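Local atomic coordinates of p22 protein (Trypanosoma brucei, PDB entry 3JV1), a protein that acts as an accessory factor in mitochondrial RNA editing, specific for the cytochrome oxidase subunit II transcript, and belongs to the Mam33 family. Residues G62-N67 / T71-V76; G94-N99 / N156-F161. All coordinates share one frame; numbering follows the deposited sequence.

Interaction 1. Residues G62-N67 / T71-V76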
loop_
_atom_site.group_PDB
_atom_site.type_symbol
_atom_site.label_atom_id
_atom_site.label_comp_id
_atom_site.label_asym_id
_atom_site.label_seq_id
_atom_site.Cartn_x
_atom_site.Cartn_y
_atom_site.Cartn_z
ATOM N N GLY A 62 3.524 9.652 7.215
ATOM C CA GLY A 62 2.904 10.237 6.043
ATOM C C GLY A 62 2.088 11.492 6.266
ATOM O O GLY A 62 2.053 12.048 7.364
ATOM N N GLU A 63 1.450 11.937 5.187
ATOM C CA GLU A 63 0.590 13.118 5.165
ATOM C C GLU A 63 -0.641 12.587 4.446
ATOM O O GLU A 63 -0.504 11.830 3.489
ATOM C CB GLU A 63 1.235 14.233 4.342
ATOM C CG GLU A 63 2.665 14.578 4.747
ATOM C CD GLU A 63 3.650 13.448 4.473
ATOM O OE1 GLU A 63 3.728 12.991 3.314
ATOM O OE2 GLU A 63 4.349 13.019 5.417
ATOM N N ASP A 64 -1.840 12.973 4.867
ATOM C CA ASP A 64 -3.013 12.398 4.220
ATOM C C ASP A 64 -4.216 13.270 3.892
ATOM O O ASP A 64 -4.301 14.435 4.281
ATOM C CB ASP A 64 -3.508 11.220 5.060
ATOM C CG ASP A 64 -4.168 11.672 6.348
ATOM O OD1 ASP A 64 -3.581 12.532 7.039
ATOM O OD2 ASP A 64 -5.268 11.168 6.670
ATOM N N ARG A 65 -5.142 12.637 3.167
ATOM C CA ARG A 65 -6.419 13.197 2.729
ATOM C C ARG A 65 -6.377 14.609 2.166
ATOM O O ARG A 65 -5.604 15.445 2.626
ATOM C CB ARG A 65 -7.416 13.157 3.891
ATOM C CG ARG A 65 -8.868 13.048 3.464
ATOM C CD ARG A 65 -9.411 11.658 3.758
ATOM N NE ARG A 65 -8.606 10.601 3.149
ATOM C CZ ARG A 65 -8.800 9.300 3.352
ATOM N NH1 ARG A 65 -9.776 8.886 4.151
ATOM N NH2 ARG A 65 -8.018 8.408 2.755
ATOM N N SER A 66 -7.215 14.868 1.162
ATOM C CA SER A 66 -7.292 16.202 0.577
ATOM C C SER A 66 -7.572 17.065 1.797
ATOM O O SER A 66 -8.344 16.667 2.673
ATOM C CB SER A 66 -8.454 16.292 -0.420
ATOM O OG SER A 66 -8.484 17.556 -1.061
ATOM N N ASN A 67 -6.958 18.238 1.875
ATOM C CA ASN A 67 -7.159 19.052 3.058
ATOM C C ASN A 67 -6.665 20.482 2.950
ATOM O O ASN A 67 -5.623 20.754 2.353
ATOM C CB ASN A 67 -6.460 18.368 4.234
ATOM C CG ASN A 67 -5.005 18.026 3.921
ATOM O OD1 ASN A 67 -4.673 17.657 2.794
ATOM N ND2 ASN A 67 -4.137 18.132 4.921
ATOM N N THR A 71 -2.485 17.576 7.615
ATOM C CA THR A 71 -2.498 16.624 8.721
ATOM C C THR A 71 -1.448 15.538 8.486
ATOM O O THR A 71 -1.413 14.912 7.425
ATOM C CB THR A 71 -3.889 15.962 8.893
ATOM O OG1 THR A 71 -4.213 15.205 7.724
ATOM C CG2 THR A 71 -4.956 17.017 9.108
ATOM N N ARG A 72 -0.588 15.326 9.476
ATOM C CA ARG A 72 0.469 14.325 9.373
ATOM C C ARG A 72 0.185 13.088 10.222
ATOM O O ARG A 72 -0.429 13.177 11.283
ATOM C CB ARG A 72 1.804 14.930 9.804
ATOM C CG ARG A 72 2.213 16.165 9.016
ATOM C CD ARG A 72 3.469 16.807 9.581
ATOM N NE ARG A 72 3.903 17.957 8.788
ATOM C CZ ARG A 72 3.157 19.034 8.557
ATOM N NH1 ARG A 72 1.931 19.114 9.056
ATOM N NH2 ARG A 72 3.637 20.037 7.833
ATOM N N THR A 73 0.624 11.932 9.745
ATOM C CA THR A 73 0.436 10.701 10.488
ATOM C C THR A 73 1.788 10.242 11.010
ATOM O O THR A 73 2.819 10.439 10.370
ATOM C CB THR A 73 -0.157 9.569 9.618
ATOM O OG1 THR A 73 0.657 9.381 8.457
ATOM C CG2 THR A 73 -1.583 9.896 9.196
ATOM N N LEU A 74 1.779 9.643 12.188
ATOM C CA LEU A 74 3.001 9.142 12.779
ATOM C C LEU A 74 2.668 8.056 13.777
ATOM O O LEU A 74 1.536 7.951 14.237
ATOM C CB LEU A 74 3.779 10.278 13.455
ATOM C CG LEU A 74 3.055 11.231 14.408
ATOM C CD1 LEU A 74 2.891 10.595 15.773
ATOM C CD2 LEU A 74 3.865 12.521 14.539
ATOM N N ASP A 75 3.660 7.231 14.081
ATOM C CA ASP A 75 3.509 6.164 15.050
ATOM C C ASP A 75 4.350 6.541 16.254
ATOM O O ASP A 75 5.451 7.074 16.114
ATOM C CB ASP A 75 4.045 4.835 14.517
ATOM C CG ASP A 75 3.096 4.154 13.559
ATOM O OD1 ASP A 75 1.915 4.548 13.485
ATOM O OD2 ASP A 75 3.541 3.204 12.888
ATOM N N VAL A 76 3.825 6.264 17.436
ATOM C CA VAL A 76 4.550 6.524 18.657
ATOM C C VAL A 76 4.710 5.169 19.327
ATOM O O VAL A 76 3.726 4.519 19.675
ATOM C CB VAL A 76 3.782 7.483 19.578
ATOM C CG1 VAL A 76 4.372 7.451 20.986
ATOM C CG2 VAL A 76 3.871 8.894 19.019
#

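Interaction 2. Residues G94-N99 / N156-F161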
loop_
_atom_site.group_PDB
_atom_site.type_symbol
_atom_site.label_atom_id
_atom_site.label_comp_id
_atom_site.label_asym_id
_atom_site.label_seq_id
_atom_site.Cartn_x
_atom_site.Cartn_y
_atom_site.Cartn_z
ATOM N N GLY A 94 -1.699 21.342 15.783
ATOM C CA GLY A 94 -0.901 21.338 16.996
ATOM C C GLY A 94 -1.249 20.330 18.072
ATOM O O GLY A 94 -0.642 20.349 19.142
ATOM N N GLU A 95 -2.211 19.450 17.812
ATOM C CA GLU A 95 -2.585 18.449 18.806
ATOM C C GLU A 95 -2.464 17.028 18.283
ATOM O O GLU A 95 -2.632 16.778 17.092
ATOM C CB GLU A 95 -4.022 18.658 19.282
ATOM C CG GLU A 95 -4.302 20.003 19.915
ATOM C CD GLU A 95 -5.600 19.998 20.699
ATOM O OE1 GLU A 95 -6.634 19.569 20.139
ATOM O OE2 GLU A 95 -5.584 20.422 21.876
ATOM N N PHE A 96 -2.183 16.099 19.191
ATOM C CA PHE A 96 -2.069 14.691 18.837
ATOM C C PHE A 96 -3.445 14.047 18.904
ATOM O O PHE A 96 -4.187 14.250 19.858
ATOM C CB PHE A 96 -1.143 13.951 19.811
ATOM C CG PHE A 96 0.320 14.090 19.495
ATOM C CD1 PHE A 96 0.842 13.570 18.313
ATOM C CD2 PHE A 96 1.176 14.732 20.380
ATOM C CE1 PHE A 96 2.194 13.687 18.018
ATOM C CE2 PHE A 96 2.535 14.855 20.092
ATOM C CZ PHE A 96 3.043 14.332 18.908
ATOM N N VAL A 97 -3.789 13.282 17.878
ATOM C CA VAL A 97 -5.055 12.582 17.855
ATOM C C VAL A 97 -4.722 11.094 17.793
ATOM O O VAL A 97 -3.984 10.653 16.916
ATOM C CB VAL A 97 -5.887 12.962 16.623
ATOM C CG1 VAL A 97 -7.180 12.176 16.614
ATOM C CG2 VAL A 97 -6.173 14.459 16.633
ATOM N N ILE A 98 -5.238 10.320 18.737
ATOM C CA ILE A 98 -4.974 8.894 18.731
ATOM C C ILE A 98 -5.974 8.224 17.789
ATOM O O ILE A 98 -7.183 8.365 17.961
ATOM C CB ILE A 98 -5.135 8.285 20.136
ATOM C CG1 ILE A 98 -4.229 9.010 21.129
ATOM C CG2 ILE A 98 -4.789 6.810 20.098
ATOM C CD1 ILE A 98 -4.570 8.715 22.571
ATOM N N ASN A 99 -5.471 7.501 16.795
ATOM C CA ASN A 99 -6.345 6.822 15.855
ATOM C C ASN A 99 -6.407 5.341 16.159
ATOM O O ASN A 99 -7.450 4.717 15.987
ATOM C CB ASN A 99 -5.857 7.018 14.418
ATOM C CG ASN A 99 -5.776 8.470 14.033
ATOM O OD1 ASN A 99 -6.719 9.235 14.254
ATOM N ND2 ASN A 99 -4.648 8.867 13.452
ATOM N N ASN A 156 3.270 20.358 18.320
ATOM C CA ASN A 156 3.549 21.676 17.784
ATOM C C ASN A 156 4.941 21.705 17.157
ATOM O O ASN A 156 5.140 22.319 16.107
ATOM C CB ASN A 156 3.445 22.706 18.906
ATOM C CG ASN A 156 3.232 24.103 18.390
ATOM O OD1 ASN A 156 4.177 24.793 18.007
ATOM N ND2 ASN A 156 1.978 24.531 18.366
ATOM N N PHE A 157 5.902 21.045 17.801
ATOM C CA PHE A 157 7.257 20.990 17.274
ATOM C C PHE A 157 7.305 20.219 15.959
ATOM O O PHE A 157 8.062 20.562 15.063
ATOM C CB PHE A 157 8.215 20.310 18.250
ATOM C CG PHE A 157 9.554 19.986 17.639
ATOM C CD1 PHE A 157 10.527 20.965 17.504
ATOM C CD2 PHE A 157 9.814 18.714 17.145
ATOM C CE1 PHE A 157 11.741 20.683 16.884
ATOM C CE2 PHE A 157 11.017 18.424 16.526
ATOM C CZ PHE A 157 11.985 19.409 16.394
ATOM N N ILE A 158 6.508 19.163 15.859
ATOM C CA ILE A 158 6.471 18.354 14.651
ATOM C C ILE A 158 6.008 19.143 13.422
ATOM O O ILE A 158 6.573 18.983 12.342
ATOM C CB ILE A 158 5.572 17.110 14.860
ATOM C CG1 ILE A 158 6.301 16.114 15.764
ATOM C CG2 ILE A 158 5.219 16.468 13.524
ATOM C CD1 ILE A 158 5.494 14.908 16.131
ATOM N N ASP A 159 4.981 19.978 13.582
ATOM C CA ASP A 159 4.480 20.784 12.466
ATOM C C ASP A 159 5.539 21.799 12.078
ATOM O O ASP A 159 5.888 21.937 10.905
ATOM C CB ASP A 159 3.201 21.541 12.839
ATOM C CG ASP A 159 1.975 20.652 12.869
ATOM O OD1 ASP A 159 1.839 19.790 11.974
ATOM O OD2 ASP A 159 1.135 20.830 13.781
ATOM N N GLN A 160 6.036 22.519 13.075
ATOM C CA GLN A 160 7.067 23.523 12.848
ATOM C C GLN A 160 8.318 22.932 12.200
ATOM O O GLN A 160 8.838 23.485 11.228
ATOM C CB GLN A 160 7.438 24.207 14.163
ATOM C CG GLN A 160 6.555 25.392 14.521
ATOM C CD GLN A 160 6.861 25.955 15.903
ATOM O OE1 GLN A 160 8.021 26.125 16.279
ATOM N NE2 GLN A 160 5.812 26.259 16.660
ATOM N N PHE A 161 8.805 21.810 12.726
ATOM C CA PHE A 161 9.995 21.201 12.148
ATOM C C PHE A 161 9.739 20.717 10.717
ATOM O O PHE A 161 10.588 20.860 9.848
ATOM C CB PHE A 161 10.486 20.024 12.997
ATOM C CG PHE A 161 11.896 19.624 12.688
ATOM C CD1 PHE A 161 12.963 20.355 13.200
ATOM C CD2 PHE A 161 12.163 18.564 11.832
ATOM C CE1 PHE A 161 14.275 20.038 12.863
ATOM C CE2 PHE A 161 13.471 18.238 11.484
ATOM C CZ PHE A 161 14.529 18.977 12.001
#

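Interaction 1. Residues G62-N67 / T71-V76
Thr71 holds Asp64 by two bonds where the chain turns back on itself. Its hydroxyl donates to the carboxylate, OG1 to Asp64 OD1 at 2.8 Å, arriving from above the carboxylate plane, 42° out of it. Its carbonyl O accepts Asp64 N at 3.2 Å. The first torsion of Asp64, 72°, sets CG between the backbone N and the carbonyl carbon and brings OD1 back over Thr71; OD1 also comes within 3.2 Å of Thr71 O, a contact of two acceptors. Arg72 follows as the non-hydrogen-bonded partner of Glu63, their CA atoms 4.4 Å apart. Its extended chain carries the guanidinium beyond the hairpin to a salt bridge with Asp159, while Glu63 bonds weakly to His44. These pairs close the beta hairpin of strands 54-63 and 72-80, central neighbours in the antiparallel sheet of this Mam33-family protein. Thr73 forms the hydrogen-bonded pair with Gly62: Thr73 N reaches Gly62 O at 2.8 Å and nearly straight (172°), whereas the return bond from Gly62 N to Thr73 O is weak at 3.3 Å. Gly62 has backbone angles that suit a residue without CB, and Thr73 OG1 stands 3.1 Å from Gly62 N, at an angle too poor for a bond; that hydroxyl pairs with Thr61 OG1. Past Thr73 the pairing continues along strand 54-63.

Interaction 2. Residues G94-N99 / N156-F161
Ile158 sets its terminal methyl against the edge of the Phe96 ring, CD1 lying 3.7 Å from Phe96 CZ and near the plane of the ring. The next ring carbon, CE1, is 4.0 Å from the same methyl, so the methyl sits against the CE1-CZ edge. The two side chains cross at about a right angle. Ile158 reaches that far because its chain is stretched out, with CD1 anti to CA (chi2 176°), on a CB already directed at the strand. The second point of approach is polar but unbonded: Asp159 OD2 comes to 3.5 Å from Gly94 N, and no hydrogen bond spans the two segments. Gly94 has no side chain to stand between the strand and the helix, which is consistent with the 4.5 Å between its CA and that of Asn156; its positive phi of 65°, favourable for glycine, belongs to the short connection leading from strand 83-92 into strand 95-104. One shell out, Asp159 is positioned by its other oxygen, OD1, which the guanidinium of Arg72 ties to the sheet. The helical backbone beneath is regular, Gln160 N bonding to Asn156 O, and on its far side Phe161 CB lies over one face of the Phe157 ring, offset toward its rim. Phe96 is itself packed by Val91 and Leu74 of the sheet, by Val150, and by Leu154 and Ala155 in the first turn of the helix. The contact thus lies where the start of the long C-terminal helix 152-181 passes the beginning of strand 95-104, the last strand of the sheet within this chain, with strands 83-92 and 72-80 alongside.

Overall arrangement
Both contacts lie toward the surface and involve the same antiparallel sheet, interaction 1 within it and interaction 2 between its outermost strand 95-104 and the helix. Interaction 1 is local and polar: backbone pairing and a threonine-aspartate bond close a hairpin between adjacent strands. Interaction 2 joins elements far apart in sequence through apolar contact and close backbone approach, without a hydrogen bond. Their centres are about 10 Å apart, and side chains of the two touch. Arg72 NH1 lies 3.0 Å from Asp159 OD1 in their salt bridge, and Leu74 packs on both Ile158 and Phe96. Strand 72-80 therefore serves both, pairing with its hairpin partner and offering Arg72 and Leu74 to the helix.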